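Local coordinates for protein 4-hydroxybutyrate CoA-transferase (Porphyromonas gingivalis, PDB 3D3U) that probably transfers coenzyme A from an acyl-CoA to a carboxylate such as acetate or 4-hydroxybutyrate, at residues K27-H32 / C139-A144; D118-Q123 / E147-V152; V151-V156 / L174-E179; E155-M160 / E182-V187. All blocks are in the same frame, centred on the assembly; numbering follows the deposited sequence.

Contact 1 (K27-H32 / C139-A144)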
loop_
_atom_site.group_PDB
_atom_site.type_symbol
_atom_site.label_atom_id
_atom_site.label_comp_id
_atom_site.label_asym_id
_atom_site.label_seq_id
_atom_site.Cartn_x
_atom_site.Cartn_y
_atom_site.Cartn_z
ATOM N N LYS A 27 16.887 -18.646 0.872
ATOM C CA LYS A 27 15.810 -17.745 1.218
ATOM C C LYS A 27 15.217 -17.054 0.007
ATOM O O LYS A 27 15.949 -16.625 -0.866
ATOM C CB LYS A 27 16.400 -16.648 2.033
ATOM C CG LYS A 27 17.206 -17.203 3.128
ATOM C CD LYS A 27 18.424 -16.358 3.410
ATOM C CE LYS A 27 18.630 -16.220 4.936
ATOM N NZ LYS A 27 18.591 -17.519 5.680
ATOM N N VAL A 28 13.905 -16.849 -0.033
ATOM C CA VAL A 28 13.282 -16.374 -1.233
ATOM C C VAL A 28 12.403 -15.287 -0.813
ATOM O O VAL A 28 11.995 -15.298 0.349
ATOM C CB VAL A 28 12.499 -17.541 -1.923
ATOM C CG1 VAL A 28 12.904 -18.863 -1.335
ATOM C CG2 VAL A 28 11.051 -17.398 -1.907
ATOM N N VAL A 29 12.072 -14.360 -1.714
ATOM C CA VAL A 29 11.133 -13.260 -1.406
ATOM C C VAL A 29 10.060 -13.277 -2.487
ATOM O O VAL A 29 10.379 -13.402 -3.673
ATOM C CB VAL A 29 11.903 -11.813 -1.392
ATOM C CG1 VAL A 29 10.936 -10.637 -1.443
ATOM C CG2 VAL A 29 12.848 -11.602 -0.177
ATOM N N PHE A 30 8.779 -13.146 -2.145
ATOM C CA PHE A 30 7.732 -13.111 -3.231
ATOM C C PHE A 30 7.240 -11.737 -3.423
ATOM O O PHE A 30 7.097 -11.010 -2.455
ATOM C CB PHE A 30 6.503 -13.881 -2.847
ATOM C CG PHE A 30 6.680 -15.402 -2.813
ATOM C CD1 PHE A 30 5.607 -16.227 -2.336
ATOM C CD2 PHE A 30 7.854 -16.014 -3.281
ATOM C CE1 PHE A 30 5.688 -17.570 -2.287
ATOM C CE2 PHE A 30 7.934 -17.385 -3.281
ATOM C CZ PHE A 30 6.848 -18.179 -2.762
ATOM N N GLY A 31 6.955 -11.329 -4.654
ATOM C CA GLY A 31 6.475 -9.908 -4.941
ATOM C C GLY A 31 5.113 -9.851 -4.305
ATOM O O GLY A 31 4.543 -10.940 -3.953
ATOM N N HIS A 32 4.547 -8.666 -4.058
ATOM C CA HIS A 32 3.340 -8.841 -3.182
ATOM C C HIS A 32 2.049 -8.343 -3.677
ATOM O O HIS A 32 2.044 -7.817 -4.714
ATOM C CB HIS A 32 3.572 -8.521 -1.676
ATOM C CG HIS A 32 3.283 -7.097 -1.330
ATOM N ND1 HIS A 32 3.569 -6.065 -2.216
ATOM C CD2 HIS A 32 2.682 -6.540 -0.245
ATOM C CE1 HIS A 32 3.172 -4.922 -1.653
ATOM N NE2 HIS A 32 2.623 -5.187 -0.474
ATOM N N CYS A 139 5.146 -2.248 -7.350
ATOM C CA CYS A 139 6.526 -1.877 -7.488
ATOM C C CYS A 139 7.136 -2.123 -6.098
ATOM O O CYS A 139 8.068 -2.943 -5.923
ATOM C CB CYS A 139 6.552 -0.433 -7.837
ATOM S SG CYS A 139 8.152 -0.046 -8.435
ATOM N N ASP A 140 6.489 -1.448 -5.118
ATOM C CA ASP A 140 6.792 -1.431 -3.702
ATOM C C ASP A 140 8.112 -2.002 -3.289
ATOM O O ASP A 140 9.121 -1.302 -3.441
ATOM C CB ASP A 140 5.658 -2.057 -2.948
ATOM C CG ASP A 140 5.251 -3.315 -3.549
ATOM O OD1 ASP A 140 6.018 -4.320 -3.421
ATOM O OD2 ASP A 140 4.186 -3.375 -4.210
ATOM N N TYR A 141 8.142 -3.226 -2.763
ATOM C CA TYR A 141 9.457 -3.779 -2.272
ATOM C C TYR A 141 9.919 -4.818 -3.241
ATOM O O TYR A 141 11.057 -5.348 -3.150
ATOM C CB TYR A 141 9.388 -4.434 -0.913
ATOM C CG TYR A 141 8.505 -5.658 -0.883
ATOM C CD1 TYR A 141 8.962 -6.892 -1.244
ATOM C CD2 TYR A 141 7.235 -5.608 -0.385
ATOM C CE1 TYR A 141 8.153 -7.999 -1.152
ATOM C CE2 TYR A 141 6.437 -6.753 -0.288
ATOM C CZ TYR A 141 6.909 -7.904 -0.671
ATOM O OH TYR A 141 6.103 -8.992 -0.558
ATOM N N THR A 142 8.969 -5.132 -4.112
ATOM C CA THR A 142 9.185 -6.136 -5.043
ATOM C C THR A 142 10.216 -5.737 -6.120
ATOM O O THR A 142 10.926 -6.581 -6.612
ATOM C CB THR A 142 7.854 -6.742 -5.604
ATOM O OG1 THR A 142 8.009 -6.868 -7.012
ATOM C CG2 THR A 142 6.618 -5.823 -5.506
ATOM N N LYS A 143 10.382 -4.498 -6.502
ATOM C CA LYS A 143 11.376 -4.296 -7.509
ATOM C C LYS A 143 12.764 -4.231 -6.885
ATOM O O LYS A 143 13.788 -4.678 -7.514
ATOM C CB LYS A 143 11.095 -3.022 -8.226
ATOM C CG LYS A 143 12.211 -2.409 -8.973
ATOM C CD LYS A 143 11.652 -1.432 -9.925
ATOM C CE LYS A 143 12.547 -1.254 -11.124
ATOM N NZ LYS A 143 13.669 -0.350 -10.824
ATOM N N ALA A 144 12.849 -3.669 -5.674
ATOM C CA ALA A 144 14.115 -3.662 -4.999
ATOM C C ALA A 144 14.620 -5.081 -4.780
ATOM O O ALA A 144 15.811 -5.386 -4.850
ATOM C CB ALA A 144 13.952 -3.024 -3.749
#

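Contact 2 (D118-Q123 / E147-V152)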
loop_
_atom_site.group_PDB
_atom_site.type_symbol
_atom_site.label_atom_id
_atom_site.label_comp_id
_atom_site.label_asym_id
_atom_site.label_seq_id
_atom_site.Cartn_x
_atom_site.Cartn_y
_atom_site.Cartn_z
ATOM N N ASP A 118 18.251 -14.672 -1.792
ATOM C CA ASP A 118 18.960 -15.361 -2.802
ATOM C C ASP A 118 18.192 -15.341 -4.162
ATOM O O ASP A 118 18.829 -15.192 -5.262
ATOM C CB ASP A 118 19.143 -16.825 -2.317
ATOM C CG ASP A 118 20.240 -16.980 -1.265
ATOM O OD1 ASP A 118 21.319 -16.269 -1.390
ATOM O OD2 ASP A 118 20.091 -17.792 -0.283
ATOM N N VAL A 119 16.864 -15.583 -4.083
ATOM C CA VAL A 119 15.977 -15.588 -5.244
ATOM C C VAL A 119 14.784 -14.668 -4.999
ATOM O O VAL A 119 14.176 -14.737 -3.960
ATOM C CB VAL A 119 15.474 -17.058 -5.639
ATOM C CG1 VAL A 119 15.552 -17.986 -4.526
ATOM C CG2 VAL A 119 14.017 -17.089 -6.228
ATOM N N ALA A 120 14.445 -13.845 -5.967
ATOM C CA ALA A 120 13.266 -13.033 -5.913
ATOM C C ALA A 120 12.198 -13.622 -6.851
ATOM O O ALA A 120 12.422 -13.738 -8.037
ATOM C CB ALA A 120 13.643 -11.554 -6.322
ATOM N N VAL A 121 11.040 -14.006 -6.344
ATOM C CA VAL A 121 10.006 -14.548 -7.223
ATOM C C VAL A 121 8.901 -13.534 -7.449
ATOM O O VAL A 121 8.189 -13.286 -6.530
ATOM C CB VAL A 121 9.381 -15.816 -6.680
ATOM C CG1 VAL A 121 8.190 -16.278 -7.537
ATOM C CG2 VAL A 121 10.386 -16.818 -6.746
ATOM N N VAL A 122 8.756 -12.973 -8.655
ATOM C CA VAL A 122 7.840 -11.909 -8.955
ATOM C C VAL A 122 6.911 -12.253 -10.085
ATOM O O VAL A 122 7.150 -13.155 -10.908
ATOM C CB VAL A 122 8.568 -10.616 -9.405
ATOM C CG1 VAL A 122 9.586 -10.151 -8.386
ATOM C CG2 VAL A 122 9.228 -10.791 -10.744
ATOM N N GLN A 123 5.849 -11.466 -10.197
ATOM C CA GLN A 123 4.930 -11.721 -11.298
ATOM C C GLN A 123 4.937 -10.558 -12.279
ATOM O O GLN A 123 4.241 -9.679 -12.031
ATOM C CB GLN A 123 3.515 -11.949 -10.722
ATOM C CG GLN A 123 2.468 -12.093 -11.759
ATOM C CD GLN A 123 1.145 -12.557 -11.185
ATOM O OE1 GLN A 123 0.791 -12.246 -10.054
ATOM N NE2 GLN A 123 0.390 -13.267 -11.983
ATOM N N GLU A 147 16.016 -6.467 -7.930
ATOM C CA GLU A 147 17.382 -5.925 -8.059
ATOM C C GLU A 147 18.467 -6.509 -7.158
ATOM O O GLU A 147 19.590 -6.301 -7.444
ATOM C CB GLU A 147 17.413 -4.406 -7.840
ATOM C CG GLU A 147 17.184 -3.546 -9.031
ATOM C CD GLU A 147 16.526 -2.258 -8.607
ATOM O OE1 GLU A 147 15.627 -1.879 -9.383
ATOM O OE2 GLU A 147 16.866 -1.624 -7.539
ATOM N N CYS A 148 18.132 -7.149 -6.056
ATOM C CA CYS A 148 19.148 -7.569 -5.062
ATOM C C CYS A 148 19.348 -9.108 -5.000
ATOM O O CYS A 148 20.123 -9.607 -4.193
ATOM C CB CYS A 148 18.785 -6.992 -3.673
ATOM S SG CYS A 148 19.306 -5.257 -3.450
ATOM N N ALA A 149 18.580 -9.835 -5.810
ATOM C CA ALA A 149 18.594 -11.251 -5.881
ATOM C C ALA A 149 19.462 -11.601 -7.098
ATOM O O ALA A 149 19.188 -11.103 -8.190
ATOM C CB ALA A 149 17.214 -11.726 -6.098
ATOM N N PRO A 150 20.503 -12.458 -6.923
ATOM C CA PRO A 150 21.192 -13.117 -8.073
ATOM C C PRO A 150 20.347 -14.077 -8.908
ATOM O O PRO A 150 20.832 -14.501 -9.942
ATOM C CB PRO A 150 22.350 -13.910 -7.424
ATOM C CG PRO A 150 22.055 -14.028 -5.968
ATOM C CD PRO A 150 21.131 -12.886 -5.632
ATOM N N VAL A 151 19.149 -14.474 -8.486
ATOM C CA VAL A 151 18.332 -15.354 -9.323
ATOM C C VAL A 151 16.968 -14.770 -9.185
ATOM O O VAL A 151 16.452 -14.595 -8.033
ATOM C CB VAL A 151 18.230 -16.744 -8.705
ATOM C CG1 VAL A 151 17.155 -17.611 -9.387
ATOM C CG2 VAL A 151 19.512 -17.412 -8.704
ATOM N N VAL A 152 16.344 -14.498 -10.315
ATOM C CA VAL A 152 15.015 -13.891 -10.325
ATOM C C VAL A 152 14.006 -14.753 -11.114
ATOM O O VAL A 152 14.140 -14.988 -12.339
ATOM C CB VAL A 152 15.121 -12.509 -11.011
ATOM C CG1 VAL A 152 13.786 -11.796 -11.028
ATOM C CG2 VAL A 152 16.101 -11.750 -10.328
#

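Contact 3 (V151-V156 / L174-E179)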
loop_
_atom_site.group_PDB
_atom_site.type_symbol
_atom_site.label_atom_id
_atom_site.label_comp_id
_atom_site.label_asym_id
_atom_site.label_seq_id
_atom_site.Cartn_x
_atom_site.Cartn_y
_atom_site.Cartn_z
ATOM N N VAL A 151 19.149 -14.474 -8.486
ATOM C CA VAL A 151 18.332 -15.354 -9.323
ATOM C C VAL A 151 16.968 -14.770 -9.185
ATOM O O VAL A 151 16.452 -14.595 -8.033
ATOM C CB VAL A 151 18.230 -16.744 -8.705
ATOM C CG1 VAL A 151 17.155 -17.611 -9.387
ATOM C CG2 VAL A 151 19.512 -17.412 -8.704
ATOM N N VAL A 152 16.344 -14.498 -10.315
ATOM C CA VAL A 152 15.015 -13.891 -10.325
ATOM C C VAL A 152 14.006 -14.753 -11.114
ATOM O O VAL A 152 14.140 -14.988 -12.339
ATOM C CB VAL A 152 15.121 -12.509 -11.011
ATOM C CG1 VAL A 152 13.786 -11.796 -11.028
ATOM C CG2 VAL A 152 16.101 -11.750 -10.328
ATOM N N VAL A 153 12.966 -15.213 -10.448
ATOM C CA VAL A 153 12.017 -16.056 -11.154
ATOM C C VAL A 153 10.759 -15.240 -11.513
ATOM O O VAL A 153 10.026 -14.861 -10.632
ATOM C CB VAL A 153 11.659 -17.199 -10.272
ATOM C CG1 VAL A 153 10.718 -18.129 -10.997
ATOM C CG2 VAL A 153 12.925 -17.946 -9.822
ATOM N N ALA A 154 10.481 -14.959 -12.775
ATOM C CA ALA A 154 9.369 -14.085 -13.037
ATOM C C ALA A 154 8.247 -14.868 -13.720
ATOM O O ALA A 154 8.532 -15.530 -14.722
ATOM C CB ALA A 154 9.790 -13.034 -13.922
ATOM N N GLU A 155 7.001 -14.787 -13.241
ATOM C CA GLU A 155 5.953 -15.434 -13.934
ATOM C C GLU A 155 5.553 -14.409 -14.901
ATOM O O GLU A 155 5.173 -13.326 -14.555
ATOM C CB GLU A 155 4.762 -15.690 -13.020
ATOM C CG GLU A 155 4.923 -16.733 -11.918
ATOM C CD GLU A 155 3.679 -16.857 -10.942
ATOM O OE1 GLU A 155 3.838 -17.556 -9.859
ATOM O OE2 GLU A 155 2.520 -16.329 -11.202
ATOM N N VAL A 156 5.626 -14.727 -16.163
ATOM C CA VAL A 156 5.204 -13.761 -17.202
ATOM C C VAL A 156 3.681 -13.795 -17.522
ATOM O O VAL A 156 3.154 -14.742 -18.103
ATOM C CB VAL A 156 6.088 -13.867 -18.438
ATOM C CG1 VAL A 156 5.521 -12.969 -19.572
ATOM C CG2 VAL A 156 7.513 -13.497 -18.031
ATOM N N LEU A 174 16.041 -11.796 -15.904
ATOM C CA LEU A 174 15.220 -12.915 -15.502
ATOM C C LEU A 174 15.927 -14.234 -15.762
ATOM O O LEU A 174 16.395 -14.472 -16.836
ATOM C CB LEU A 174 13.902 -12.864 -16.284
ATOM C CG LEU A 174 12.773 -11.924 -15.798
ATOM C CD1 LEU A 174 13.287 -10.685 -15.265
ATOM C CD2 LEU A 174 11.743 -11.638 -16.901
ATOM N N THR A 175 16.044 -15.062 -14.744
ATOM C CA THR A 175 16.740 -16.349 -14.847
ATOM C C THR A 175 15.856 -17.444 -15.384
ATOM O O THR A 175 16.322 -18.264 -16.153
ATOM C CB THR A 175 17.127 -16.811 -13.453
ATOM O OG1 THR A 175 17.748 -15.730 -12.788
ATOM C CG2 THR A 175 18.191 -17.825 -13.484
ATOM N N HIS A 176 14.625 -17.523 -14.872
ATOM C CA HIS A 176 13.664 -18.511 -15.288
ATOM C C HIS A 176 12.361 -17.753 -15.545
ATOM O O HIS A 176 11.982 -16.847 -14.751
ATOM C CB HIS A 176 13.467 -19.601 -14.227
ATOM C CG HIS A 176 14.746 -20.183 -13.682
ATOM N ND1 HIS A 176 15.360 -19.705 -12.532
ATOM C CD2 HIS A 176 15.502 -21.226 -14.106
ATOM C CE1 HIS A 176 16.455 -20.404 -12.298
ATOM N NE2 HIS A 176 16.564 -21.341 -13.230
ATOM N N ILE A 177 11.700 -18.065 -16.667
ATOM C CA ILE A 177 10.469 -17.373 -16.994
ATOM C C ILE A 177 9.431 -18.422 -17.071
ATOM O O ILE A 177 9.622 -19.420 -17.738
ATOM C CB ILE A 177 10.586 -16.692 -18.391
ATOM C CG1 ILE A 177 11.493 -15.501 -18.326
ATOM C CG2 ILE A 177 9.192 -16.247 -18.989
ATOM C CD1 ILE A 177 11.891 -15.220 -19.645
ATOM N N ILE A 178 8.315 -18.171 -16.435
ATOM C CA ILE A 178 7.250 -19.125 -16.392
ATOM C C ILE A 178 6.106 -18.431 -17.092
ATOM O O ILE A 178 5.325 -17.729 -16.451
ATOM C CB ILE A 178 6.901 -19.371 -14.969
ATOM C CG1 ILE A 178 8.090 -20.015 -14.311
ATOM C CG2 ILE A 178 5.819 -20.329 -14.853
ATOM C CD1 ILE A 178 8.216 -19.768 -12.813
ATOM N N GLU A 179 6.007 -18.578 -18.421
ATOM C CA GLU A 179 4.909 -17.875 -19.116
ATOM C C GLU A 179 3.580 -18.350 -18.638
ATOM O O GLU A 179 3.309 -19.513 -18.712
ATOM C CB GLU A 179 4.903 -17.908 -20.650
ATOM C CG GLU A 179 5.769 -18.852 -21.368
ATOM C CD GLU A 179 6.176 -18.168 -22.652
ATOM O OE1 GLU A 179 6.889 -18.759 -23.493
ATOM O OE2 GLU A 179 5.746 -17.006 -22.823
#

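Contact 4 (E155-M160 / E182-V187)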
loop_
_atom_site.group_PDB
_atom_site.type_symbol
_atom_site.label_atom_id
_atom_site.label_comp_id
_atom_site.label_asym_id
_atom_site.label_seq_id
_atom_site.Cartn_x
_atom_site.Cartn_y
_atom_site.Cartn_z
ATOM N N GLU A 155 7.001 -14.787 -13.241
ATOM C CA GLU A 155 5.953 -15.434 -13.934
ATOM C C GLU A 155 5.553 -14.409 -14.901
ATOM O O GLU A 155 5.173 -13.326 -14.555
ATOM C CB GLU A 155 4.762 -15.690 -13.020
ATOM C CG GLU A 155 4.923 -16.733 -11.918
ATOM C CD GLU A 155 3.679 -16.857 -10.942
ATOM O OE1 GLU A 155 3.838 -17.556 -9.859
ATOM O OE2 GLU A 155 2.520 -16.329 -11.202
ATOM N N VAL A 156 5.626 -14.727 -16.163
ATOM C CA VAL A 156 5.204 -13.761 -17.202
ATOM C C VAL A 156 3.681 -13.795 -17.522
ATOM O O VAL A 156 3.154 -14.742 -18.103
ATOM C CB VAL A 156 6.088 -13.867 -18.438
ATOM C CG1 VAL A 156 5.521 -12.969 -19.572
ATOM C CG2 VAL A 156 7.513 -13.497 -18.031
ATOM N N ASN A 157 2.975 -12.766 -17.095
ATOM C CA ASN A 157 1.589 -12.904 -17.156
ATOM C C ASN A 157 0.979 -12.054 -18.267
ATOM O O ASN A 157 1.135 -10.787 -18.339
ATOM C CB ASN A 157 0.987 -12.667 -15.812
ATOM C CG ASN A 157 -0.418 -13.185 -15.726
ATOM O OD1 ASN A 157 -1.066 -13.457 -16.772
ATOM N ND2 ASN A 157 -0.944 -13.278 -14.499
ATOM N N LYS A 158 0.343 -12.798 -19.189
ATOM C CA LYS A 158 -0.385 -12.206 -20.330
ATOM C C LYS A 158 -1.532 -11.309 -19.844
ATOM O O LYS A 158 -1.899 -10.384 -20.534
ATOM C CB LYS A 158 -0.799 -13.245 -21.409
ATOM C CG LYS A 158 0.416 -13.498 -22.353
ATOM C CD LYS A 158 0.192 -14.221 -23.728
ATOM C CE LYS A 158 1.569 -14.619 -24.426
ATOM N NZ LYS A 158 2.670 -14.920 -23.384
ATOM N N GLN A 159 -2.020 -11.556 -18.619
ATOM C CA GLN A 159 -3.034 -10.728 -17.995
ATOM C C GLN A 159 -2.466 -9.540 -17.156
ATOM O O GLN A 159 -3.219 -8.576 -16.878
ATOM C CB GLN A 159 -3.901 -11.591 -17.079
ATOM C CG GLN A 159 -5.391 -11.521 -17.308
ATOM C CD GLN A 159 -5.801 -12.758 -18.006
ATOM O OE1 GLN A 159 -6.831 -13.406 -17.687
ATOM N NE2 GLN A 159 -4.940 -13.169 -18.959
ATOM N N MET A 160 -1.202 -9.597 -16.705
ATOM C CA MET A 160 -0.643 -8.500 -15.839
ATOM C C MET A 160 -0.602 -7.234 -16.669
ATOM O O MET A 160 -0.003 -7.265 -17.730
ATOM C CB MET A 160 0.800 -8.801 -15.346
ATOM C CG MET A 160 1.382 -7.668 -14.488
ATOM S SD MET A 160 0.404 -7.346 -12.931
ATOM C CE MET A 160 0.690 -8.774 -11.965
ATOM N N GLU A 182 -3.621 -15.913 -16.690
ATOM C CA GLU A 182 -4.405 -16.061 -15.466
ATOM C C GLU A 182 -4.719 -14.660 -14.892
ATOM O O GLU A 182 -3.823 -13.830 -14.750
ATOM C CB GLU A 182 -3.758 -17.036 -14.441
ATOM C CG GLU A 182 -4.289 -18.486 -14.484
ATOM C CD GLU A 182 -4.817 -19.090 -13.087
ATOM O OE1 GLU A 182 -4.245 -18.836 -11.924
ATOM O OE2 GLU A 182 -5.836 -19.903 -13.144
ATOM N N PRO A 183 -5.999 -14.414 -14.574
ATOM C CA PRO A 183 -6.500 -13.071 -14.210
ATOM C C PRO A 183 -5.963 -12.586 -12.852
ATOM O O PRO A 183 -5.840 -13.343 -11.888
ATOM C CB PRO A 183 -8.000 -13.284 -14.099
ATOM C CG PRO A 183 -8.162 -14.751 -13.700
ATOM C CD PRO A 183 -7.063 -15.447 -14.460
ATOM N N ILE A 184 -5.633 -11.312 -12.758
ATOM C CA ILE A 184 -4.934 -10.817 -11.634
ATOM C C ILE A 184 -5.899 -10.792 -10.481
ATOM O O ILE A 184 -6.865 -10.133 -10.558
ATOM C CB ILE A 184 -4.457 -9.478 -12.087
ATOM C CG1 ILE A 184 -3.338 -9.727 -13.104
ATOM C CG2 ILE A 184 -4.101 -8.573 -10.905
ATOM C CD1 ILE A 184 -1.947 -9.916 -12.509
ATOM N N ALA A 185 -5.661 -11.545 -9.419
ATOM C CA ALA A 185 -6.559 -11.518 -8.261
ATOM C C ALA A 185 -7.172 -10.185 -8.073
ATOM O O ALA A 185 -6.498 -9.156 -8.207
ATOM C CB ALA A 185 -5.809 -11.817 -6.995
ATOM N N GLU A 186 -8.440 -10.203 -7.711
ATOM C CA GLU A 186 -9.185 -8.932 -7.558
ATOM C C GLU A 186 -9.663 -8.737 -6.145
ATOM O O GLU A 186 -9.969 -9.697 -5.523
ATOM C CB GLU A 186 -10.357 -8.836 -8.578
ATOM C CG GLU A 186 -11.237 -10.080 -8.792
ATOM C CD GLU A 186 -12.138 -9.950 -10.030
ATOM O OE1 GLU A 186 -12.318 -10.998 -10.705
ATOM O OE2 GLU A 186 -12.660 -8.810 -10.366
ATOM N N VAL A 187 -9.714 -7.534 -5.610
ATOM C CA VAL A 187 -10.378 -7.383 -4.312
ATOM C C VAL A 187 -11.394 -6.281 -4.400
ATOM O O VAL A 187 -11.043 -5.128 -4.660
ATOM C CB VAL A 187 -9.377 -7.249 -3.131
ATOM C CG1 VAL A 187 -7.929 -7.314 -3.612
ATOM C CG2 VAL A 187 -9.688 -6.037 -2.194
#

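Contact 1 (K27-H32 / C139-A144)
Asp140 and His32 meet first. The carboxylate comes to the edge of the imidazole, with Asp140 OD2 in the ring plane and 3.2 Å from His32 CE1, while the two planes stand 84° apart. OD2 is hydrogen-bonded to Ser138 OG, a hydroxyl that reaches His32 O as well, so one hydroxyl links the loop before the helix and the residue that follows the strand. The other oxygen, OD1, accepts from Thr142 N, a capping bond at the helix start, although the place of OD1 is less certain in the model.

Next comes Tyr141, with CG set between its own N and carbonyl carbon (chi1 64°). The ring presents its edge to Val29 CG1 and Phe30 O. CE2 lies above one face of the His32 imidazole, toward the rim, with the two rings tilted 46° to each other, while CE1 meets Val29 CG1 at 3.8 Å. The hydroxyl is modelled as donating to Phe30 O at 2.9 Å, a bond to read with some caution. Phe110 of helix 106-110 touches both Val29 and Tyr141 in this buried contact.

Thr142 then lays CB against the backbone of Gly31, 3.5 Å from its CA. The N-terminus of helix 142-148 thus packs at the C-terminal end of strand 27-30, a junction characteristic of Rossmann-like alpha/beta domains built on a parallel sheet.

Contact 2 (D118-Q123 / E147-V152)
Val119 and Ala120 run beside Val151 and Val152 as parallel neighbours, the two strands of a beta-alpha-beta crossover whose connection includes helix 142-148. Val151 O carries the pairing. It takes Ala120 N at 3.0 Å, with the donor in the carbonyl plane and an N-H...O angle of 151°, and the CA-H of Val119 comes to the same oxygen.

The preceding rung is poorer. Val151 N reaches Asp118 O at 3.3 Å and 134°, a weak bond. Pro150 has no N-H to offer, and its CD lies 3.3 Å from that same Asp118 O. One residue further, Ala120 O faces the CA-H of Val152 and accepts a hydrogen bond from Val153 N. The far side of strand 119-125 is spoken for too: Val121 N and O bond to Val29 and Gly31, in and just after strand 27-30.

Side chains add little bulk. Val119 and Val151 share one face, their CB atoms 4.1 Å apart. On the face bearing Ala120 and Val152, Ala149, just after helix 142-148, points its CB toward the strand, and this methyl rests on that of Ala120, CB to CB, at 3.6 Å.

Contact 3 (V151-V156 / L174-E179)
Val153 and Ile178 mark the tight part of this parallel pair: Val153 CG1 meets Ile178 CD1 at 3.5 Å, on the face where Phe40 of helix 38-46 touches both. Through the sheet, Val156 CG2 touches Ile177 CG2 at 3.4 Å, and the branch point of Leu174 packs against the Ala154 methyl, CG to CB, at 3.7 Å. The backbone zips these residues together. His176 O takes Ala154 N nearly along the C=O axis at 3.1 Å, Ala154 O takes Ile178 N, and Ile178 O takes Val156 N from above its carbonyl plane. Buried Glu155 has its carboxylate held by Phe40 N and Arg39.

Side-chain packing is looser at the other end, where Val151, Thr175 and His176 are partly exposed, though the backbone stays bonded. With OG1 anti to the carbonyl carbon (chi1 -48°), the Thr175 hydroxyl oxygen accepts from Val152 N at 3.1 Å, while Thr175 N donates to Val152 O. Val151 CG1 only approaches the edge of the His176 ring, 4.1 Å from CE1. Glu179, also partly exposed, bonds to Tyr7 OH and pairs with Arg8.

The strands cross at -21°, the gentle twist of a parallel Rossmann-like sheet, and 176-180 forms its border within this chain.

Contact 4 (E155-M160 / E182-V187)
Asn157 has CG anti to its backbone N (chi1 -163°), which carries the amide across to Glu182; Gln159 bends at chi2 (104°), turning its CD over the Glu182-Pro183 peptide. From this position Asn157 ND2 donates to Glu182 O at 2.9 Å with an N-H...O angle of 160°, the acceptor lying close to the amide plane. The other end of the amide serves its own chain: Asn157 OD1 accepts from Gln159 N at 2.8 Å, the donor standing above the carbonyl plane, which makes an Asx turn. Met160 N adds a bond to Asn157 O. One side chain thus shapes the turn after the strand and grips the returning chain, and its two bonds are consistent with the modelled orientation of the amide.

Gln159 packs alongside through its aliphatic part, with CG 3.6 Å from Pro183 CA and CB against Glu182 O. Its NE2 makes a weak hydrogen bond to Asp181. Ile184 runs past Asn157 in the opposite sense and meets the doubly bent Met160 side chain at about a right angle; the exact spacing of their ends is uncertain.

The chain leaving strand 176-180 is thereby held against the end of strand 151-157. Met160 also touches Gln123 and Ser125 of strand 119-125, while Arg39 of helix 38-46 bridges Glu182 and Glu155 by salt bridges.

In the fold
All four contacts belong to the six-stranded parallel sheet of the N-terminal family region and its borders. Across it, strands 27-30, 119-125, 151-157 and 176-180 lie side by side: contact 2 joins the middle pair and contact 3 the last, sharing Val151 and Val152, with centres about 9 Å apart. Contact 1, about 8 Å from contact 2, sets helix 142-148 at the end of strand 27-30; along the chain these two interleave, and contact 1 closes before contacts 3 and 4 open. Those two share Glu155 and Val156, their centres about 15 Å apart. Strand 151-157, common to contacts 2, 3 and 4, thus ties this part of the sheet to the loop toward helix 194-204.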